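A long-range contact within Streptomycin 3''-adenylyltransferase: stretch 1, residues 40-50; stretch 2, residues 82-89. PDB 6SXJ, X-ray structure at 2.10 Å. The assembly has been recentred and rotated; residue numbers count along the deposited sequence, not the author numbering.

Stretch 1 40-50: GLKPNSDLDFL
Stretch 2 82-89: LRYIELTI

Strands 47-50 and 85-89 lie side by side and parallel, their axes 9° apart and 4.7 Å at closest approach, with Leu 47 paired to Ile 85, Asp 48 to Glu 86, Phe 49 to Leu 87 and Leu 50 to Thr 88 (CA to CA 4.6-5.1 Å). All eight residues have extended phi/psi, near -98/109 at Leu 47 and -138/126 at Leu 87. The ladder alternates: Leu 47 N donates to Tyr 84 O (2.9 Å), Glu 86 N to Leu 47 O (3.0 Å), Phe 49 N to Glu 86 O (2.8 Å) and Thr 88 N to Phe 49 O (3.0 Å). Leu 47 and Phe 49 thus spend both backbone N and O on stretch 2. Phe 49 O also accepts from a water (3.0 Å) that lies 3.0 Å from Thr 88 OG1 (chi1 m).

Before the strands, a type I turn from Lys 42 to Ser 45 presents carbonyls to Arg 83, whose CA-to-CB bond points toward stretch 1 (chi1 m, chi2 and chi3 t, chi4 -89°). Arg 83 NH1 donates to Lys 42 O (2.7 Å) and Ser 45 O (3.0 Å), both near the guanidinium plane; NH2 adds a weak bond to Lys 42 O (3.4 Å). Lys 42 O also accepts from Ser 45 N (3.0 Å) and Ser 45 OG (2.9 Å), so the cation meets an oxygen that already closes the turn. Arg 83 NE and NH2 are satisfied elsewhere in the structure. A second water accepts from Tyr 84 N (2.8 Å) and donates to Asp 46 OD1 (2.6 Å).

One sheet face is apolar: Phe 49 (m, chi2 92°) packs CB against Leu 87 CD1 (3.7 Å; Leu 87 t, chi2 138°) and CD1 against Ile 85 CG2 (4.0 Å); Leu 47 and Ile 85 are both m, t. On the other, Asp 48 (m) brings OD1 within 4.1 Å of Glu 86 OE2 (chi1 -148°, between wells), like charges close together.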

ATOM      1  N   GLY A  40       3.800   1.937 -14.536  1.00 67.47           N
ATOM      2  CA  GLY A  40       5.064   1.521 -15.103  1.00 71.89           C
ATOM      3  C   GLY A  40       6.132   1.401 -14.028  1.00 71.07           C
ATOM      4  O   GLY A  40       6.077   2.058 -12.978  1.00 68.81           O
ATOM      5  N   LEU A  41       7.122   0.554 -14.293  1.00 62.38           N
ATOM      6  CA  LEU A  41       8.122   0.202 -13.285  1.00 68.68           C
ATOM      7  C   LEU A  41       9.269   1.204 -13.318  1.00 77.08           C
ATOM      8  O   LEU A  41      10.276   1.011 -14.006  1.00 82.59           O
ATOM      9  CB  LEU A  41       8.631  -1.214 -13.516  1.00 72.09           C
ATOM     10  CG  LEU A  41       7.763  -2.387 -13.070  1.00 73.03           C
ATOM     11  CD1 LEU A  41       8.389  -3.686 -13.574  1.00 69.73           C
ATOM     12  CD2 LEU A  41       7.622  -2.392 -11.571  1.00 68.09           C
ATOM     13  N   LYS A  42       9.118   2.286 -12.556  1.00 71.42           N
ATOM     14  CA  LYS A  42      10.241   3.169 -12.289  1.00 77.85           C
ATOM     15  C   LYS A  42      11.226   2.463 -11.353  1.00 77.54           C
ATOM     16  O   LYS A  42      10.832   1.592 -10.575  1.00 78.53           O
ATOM     17  CB  LYS A  42       9.763   4.475 -11.655  1.00 74.13           C
ATOM     18  CG  LYS A  42       8.657   5.192 -12.435  1.00 82.04           C
ATOM     19  CD  LYS A  42       8.869   6.710 -12.484  1.00 82.55           C
ATOM     20  CE  LYS A  42       8.888   7.339 -11.085  1.00 87.70           C
ATOM     21  NZ  LYS A  42       8.206   8.673 -11.020  1.00 76.11           N
ATOM     22  N   PRO A  43      12.519   2.799 -11.427  1.00 78.60           N
ATOM     23  CA  PRO A  43      13.465   2.240 -10.444  1.00 80.75           C
ATOM     24  C   PRO A  43      13.096   2.543  -8.999  1.00 80.76           C
ATOM     25  O   PRO A  43      13.635   1.891  -8.097  1.00 79.69           O
ATOM     26  CB  PRO A  43      14.805   2.886 -10.831  1.00 81.40           C
ATOM     27  CG  PRO A  43      14.662   3.209 -12.292  1.00 77.38           C
ATOM     28  CD  PRO A  43      13.204   3.539 -12.505  1.00 76.82           C
ATOM     29  N   ASN A  44      12.190   3.497  -8.752  1.00 82.59           N
ATOM     30  CA  ASN A  44      11.748   3.863  -7.408  1.00 79.86           C
ATOM     31  C   ASN A  44      10.549   3.044  -6.936  1.00 81.30           C
ATOM     32  O   ASN A  44      10.171   3.145  -5.763  1.00 77.13           O
ATOM     33  CB  ASN A  44      11.402   5.369  -7.370  1.00 78.62           C
ATOM     34  CG  ASN A  44      11.033   5.859  -5.978  1.00 93.59           C
ATOM     35  OD1 ASN A  44       9.953   5.556  -5.473  1.00 98.33           O
ATOM     36  ND2 ASN A  44      11.922   6.633  -5.360  1.00 94.56           N
ATOM     37  N   SER A  45       9.945   2.242  -7.811  1.00 73.71           N
ATOM     38  CA  SER A  45       8.643   1.654  -7.528  1.00 68.37           C
ATOM     39  C   SER A  45       8.743   0.454  -6.595  1.00 66.73           C
ATOM     40  O   SER A  45       9.684  -0.345  -6.672  1.00 60.39           O
ATOM     41  CB  SER A  45       7.961   1.217  -8.829  1.00 67.08           C
ATOM     42  OG  SER A  45       8.053   2.219  -9.824  1.00 65.43           O
ATOM     43  N   ASP A  46       7.736   0.315  -5.739  1.00 55.95           N
ATOM     44  CA  ASP A  46       7.586  -0.872  -4.921  1.00 58.66           C
ATOM     45  C   ASP A  46       7.027  -2.026  -5.749  1.00 43.81           C
ATOM     46  O   ASP A  46       6.334  -1.834  -6.750  1.00 51.09           O
ATOM     47  CB  ASP A  46       6.629  -0.629  -3.755  1.00 55.90           C
ATOM     48  CG  ASP A  46       7.160   0.362  -2.737  1.00 58.82           C
ATOM     49  OD1 ASP A  46       8.312   0.823  -2.871  1.00 56.91           O
ATOM     50  OD2 ASP A  46       6.404   0.667  -1.792  1.00 60.09           O
ATOM     51  N   LEU A  47       7.305  -3.241  -5.281  1.00 40.30           N
ATOM     52  CA  LEU A  47       6.654  -4.452  -5.760  1.00 40.02           C
ATOM     53  C   LEU A  47       5.524  -4.807  -4.795  1.00 45.78           C
ATOM     54  O   LEU A  47       5.781  -5.270  -3.679  1.00 44.65           O
ATOM     55  CB  LEU A  47       7.660  -5.595  -5.855  1.00 41.23           C
ATOM     56  CG  LEU A  47       8.815  -5.488  -6.858  1.00 48.73           C
ATOM     57  CD1 LEU A  47       9.735  -6.680  -6.674  1.00 41.71           C
ATOM     58  CD2 LEU A  47       8.253  -5.428  -8.264  1.00 40.63           C
ATOM     59  N   ASP A  48       4.282  -4.625  -5.242  1.00 46.49           N
ATOM     60  CA  ASP A  48       3.093  -4.822  -4.420  1.00 47.55           C
ATOM     61  C   ASP A  48       2.389  -6.097  -4.860  1.00 47.58           C
ATOM     62  O   ASP A  48       1.957  -6.204  -6.013  1.00 40.32           O
ATOM     63  CB  ASP A  48       2.141  -3.632  -4.539  1.00 46.28           C
ATOM     64  CG  ASP A  48       2.752  -2.331  -4.047  1.00 54.75           C
ATOM     65  OD1 ASP A  48       2.968  -2.207  -2.823  1.00 56.19           O
ATOM     66  OD2 ASP A  48       3.000  -1.425  -4.879  1.00 52.68           O
ATOM     67  N   PHE A  49       2.239  -7.044  -3.936  1.00 46.35           N
ATOM     68  CA  PHE A  49       1.636  -8.333  -4.237  1.00 44.20           C
ATOM     69  C   PHE A  49       0.354  -8.517  -3.439  1.00 52.49           C
ATOM     70  O   PHE A  49       0.331  -8.282  -2.224  1.00 44.68           O
ATOM     71  CB  PHE A  49       2.597  -9.479  -3.918  1.00 48.43           C
ATOM     72  CG  PHE A  49       3.840  -9.480  -4.740  1.00 44.58           C
ATOM     73  CD1 PHE A  49       4.981  -8.830  -4.302  1.00 29.01           C
ATOM     74  CD2 PHE A  49       3.884 -10.161  -5.939  1.00 52.22           C
ATOM     75  CE1 PHE A  49       6.132  -8.857  -5.038  1.00 50.84           C
ATOM     76  CE2 PHE A  49       5.025 -10.174  -6.689  1.00 38.25           C
ATOM     77  CZ  PHE A  49       6.155  -9.518  -6.245  1.00 45.25           C
ATOM     78  N   LEU A  50      -0.699  -8.962  -4.123  1.00 44.11           N
ATOM     79  CA  LEU A  50      -1.908  -9.466  -3.487  1.00 43.01           C
ATOM     80  C   LEU A  50      -1.986 -10.965  -3.736  1.00 54.92           C
ATOM     81  O   LEU A  50      -1.890 -11.414  -4.888  1.00 49.35           O
ATOM     82  CB  LEU A  50      -3.161  -8.775  -4.026  1.00 42.65           C
ATOM     83  CG  LEU A  50      -4.471  -9.128  -3.321  1.00 48.75           C
ATOM     84  CD1 LEU A  50      -4.491  -8.536  -1.936  1.00 46.92           C
ATOM     85  CD2 LEU A  50      -5.638  -8.617  -4.132  1.00 47.57           C
ATOM     86  N   LEU A  82      17.698  -2.710  -4.556  1.00 63.44           N
ATOM     87  CA  LEU A  82      16.510  -3.538  -4.445  1.00 60.74           C
ATOM     88  C   LEU A  82      15.261  -2.666  -4.325  1.00 57.36           C
ATOM     89  O   LEU A  82      15.327  -1.466  -4.049  1.00 64.25           O
ATOM     90  CB  LEU A  82      16.610  -4.446  -3.227  1.00 65.15           C
ATOM     91  CG  LEU A  82      17.332  -5.785  -3.319  1.00 68.74           C
ATOM     92  CD1 LEU A  82      17.294  -6.422  -1.908  1.00 57.67           C
ATOM     93  CD2 LEU A  82      16.716  -6.699  -4.339  1.00 65.13           C
ATOM     94  N   ARG A  83      14.109  -3.286  -4.546  1.00 48.88           N
ATOM     95  CA  ARG A  83      12.823  -2.641  -4.332  1.00 53.40           C
ATOM     96  C   ARG A  83      12.192  -3.149  -3.039  1.00 49.05           C
ATOM     97  O   ARG A  83      12.484  -4.257  -2.584  1.00 44.43           O
ATOM     98  CB  ARG A  83      11.880  -2.910  -5.506  1.00 50.02           C
ATOM     99  CG  ARG A  83      12.525  -2.702  -6.884  1.00 58.19           C
ATOM    100  CD  ARG A  83      11.613  -3.185  -8.000  1.00 61.68           C
ATOM    101  NE  ARG A  83      12.094  -2.807  -9.331  1.00 60.85           N
ATOM    102  CZ  ARG A  83      11.780  -1.672  -9.946  1.00 65.02           C
ATOM    103  NH1 ARG A  83      10.990  -0.792  -9.352  1.00 60.07           N
ATOM    104  NH2 ARG A  83      12.257  -1.422 -11.159  1.00 75.80           N
ATOM    105  N   TYR A  84      11.316  -2.336  -2.456  1.00 47.81           N
ATOM    106  CA  TYR A  84      10.517  -2.810  -1.333  1.00 49.76           C
ATOM    107  C   TYR A  84       9.508  -3.832  -1.833  1.00 44.33           C
ATOM    108  O   TYR A  84       8.863  -3.627  -2.865  1.00 47.56           O
ATOM    109  CB  TYR A  84       9.768  -1.659  -0.661  1.00 53.64           C
ATOM    110  CG  TYR A  84      10.626  -0.694   0.116  1.00 52.36           C
ATOM    111  CD1 TYR A  84      11.384  -1.116   1.200  1.00 49.79           C
ATOM    112  CD2 TYR A  84      10.655   0.649  -0.223  1.00 56.97           C
ATOM    113  CE1 TYR A  84      12.157  -0.226   1.909  1.00 48.36           C
ATOM    114  CE2 TYR A  84      11.423   1.540   0.473  1.00 59.59           C
ATOM    115  CZ  TYR A  84      12.172   1.105   1.544  1.00 62.16           C
ATOM    116  OH  TYR A  84      12.938   2.016   2.244  1.00 70.04           O
ATOM    117  N   ILE A  85       9.365  -4.930  -1.103  1.00 43.23           N
ATOM    118  CA  ILE A  85       8.278  -5.878  -1.321  1.00 37.58           C
ATOM    119  C   ILE A  85       7.201  -5.642  -0.263  1.00 50.07           C
ATOM    120  O   ILE A  85       7.488  -5.627   0.936  1.00 40.82           O
ATOM    121  CB  ILE A  85       8.782  -7.327  -1.267  1.00 39.49           C
ATOM    122  CG1 ILE A  85       9.701  -7.621  -2.470  1.00 46.91           C
ATOM    123  CG2 ILE A  85       7.614  -8.300  -1.278  1.00 41.14           C
ATOM    124  CD1 ILE A  85      10.388  -8.922  -2.347  1.00 46.63           C
ATOM    125  N   GLU A  86       5.964  -5.472  -0.715  1.00 44.60           N
ATOM    126  CA  GLU A  86       4.787  -5.438   0.135  1.00 46.76           C
ATOM    127  C   GLU A  86       3.870  -6.547  -0.348  1.00 48.28           C
ATOM    128  O   GLU A  86       3.579  -6.631  -1.545  1.00 52.05           O
ATOM    129  CB  GLU A  86       4.105  -4.077   0.045  1.00 46.00           C
ATOM    130  CG  GLU A  86       3.424  -3.608   1.301  1.00 56.31           C
ATOM    131  CD  GLU A  86       3.024  -2.156   1.179  1.00 45.39           C
ATOM    132  OE1 GLU A  86       3.926  -1.285   1.172  1.00 49.65           O
ATOM    133  OE2 GLU A  86       1.816  -1.887   1.047  1.00 44.89           O
ATOM    134  N   LEU A  87       3.451  -7.415   0.565  1.00 37.32           N
ATOM    135  CA  LEU A  87       2.641  -8.568   0.197  1.00 43.95           C
ATOM    136  C   LEU A  87       1.526  -8.770   1.207  1.00 43.91           C
ATOM    137  O   LEU A  87       1.796  -8.921   2.400  1.00 43.18           O
ATOM    138  CB  LEU A  87       3.492  -9.840   0.120  1.00 33.58           C
ATOM    139  CG  LEU A  87       2.785 -11.095  -0.398  1.00 41.26           C
ATOM    140  CD1 LEU A  87       3.712 -11.868  -1.356  1.00 48.92           C
ATOM    141  CD2 LEU A  87       2.373 -11.983   0.738  1.00 37.71           C
ATOM    142  N   THR A  88       0.289  -8.833   0.711  1.00 49.85           N
ATOM    143  CA  THR A  88      -0.903  -9.059   1.515  1.00 51.02           C
ATOM    144  C   THR A  88      -1.563 -10.364   1.094  1.00 51.92           C
ATOM    145  O   THR A  88      -1.634 -10.678  -0.098  1.00 48.17           O
ATOM    146  CB  THR A  88      -1.913  -7.917   1.350  1.00 43.64           C
ATOM    147  OG1 THR A  88      -1.313  -6.684   1.753  1.00 43.07           O
ATOM    148  CG2 THR A  88      -3.155  -8.182   2.181  1.00 56.77           C
ATOM    149  N   ILE A  89      -2.068 -11.106   2.075  1.00 44.35           N
ATOM    150  CA  ILE A  89      -2.763 -12.365   1.846  1.00 49.86           C
ATOM    151  C   ILE A  89      -4.193 -12.214   2.343  1.00 56.89           C
ATOM    152  O   ILE A  89      -4.419 -11.796   3.487  1.00 51.80           O
ATOM    153  CB  ILE A  89      -2.061 -13.539   2.556  1.00 51.47           C
ATOM    154  CG1 ILE A  89      -0.593 -13.614   2.132  1.00 44.69           C
ATOM    155  CG2 ILE A  89      -2.790 -14.841   2.268  1.00 54.34           C
ATOM    156  CD1 ILE A  89       0.169 -14.770   2.733  1.00 54.66           C
TER
HETATM  157  O   HOH W   1      10.695   0.170  -3.659  1.00 52.41           O
HETATM  158  O   HOH W   2       0.205  -5.715  -0.665  1.00 45.55           O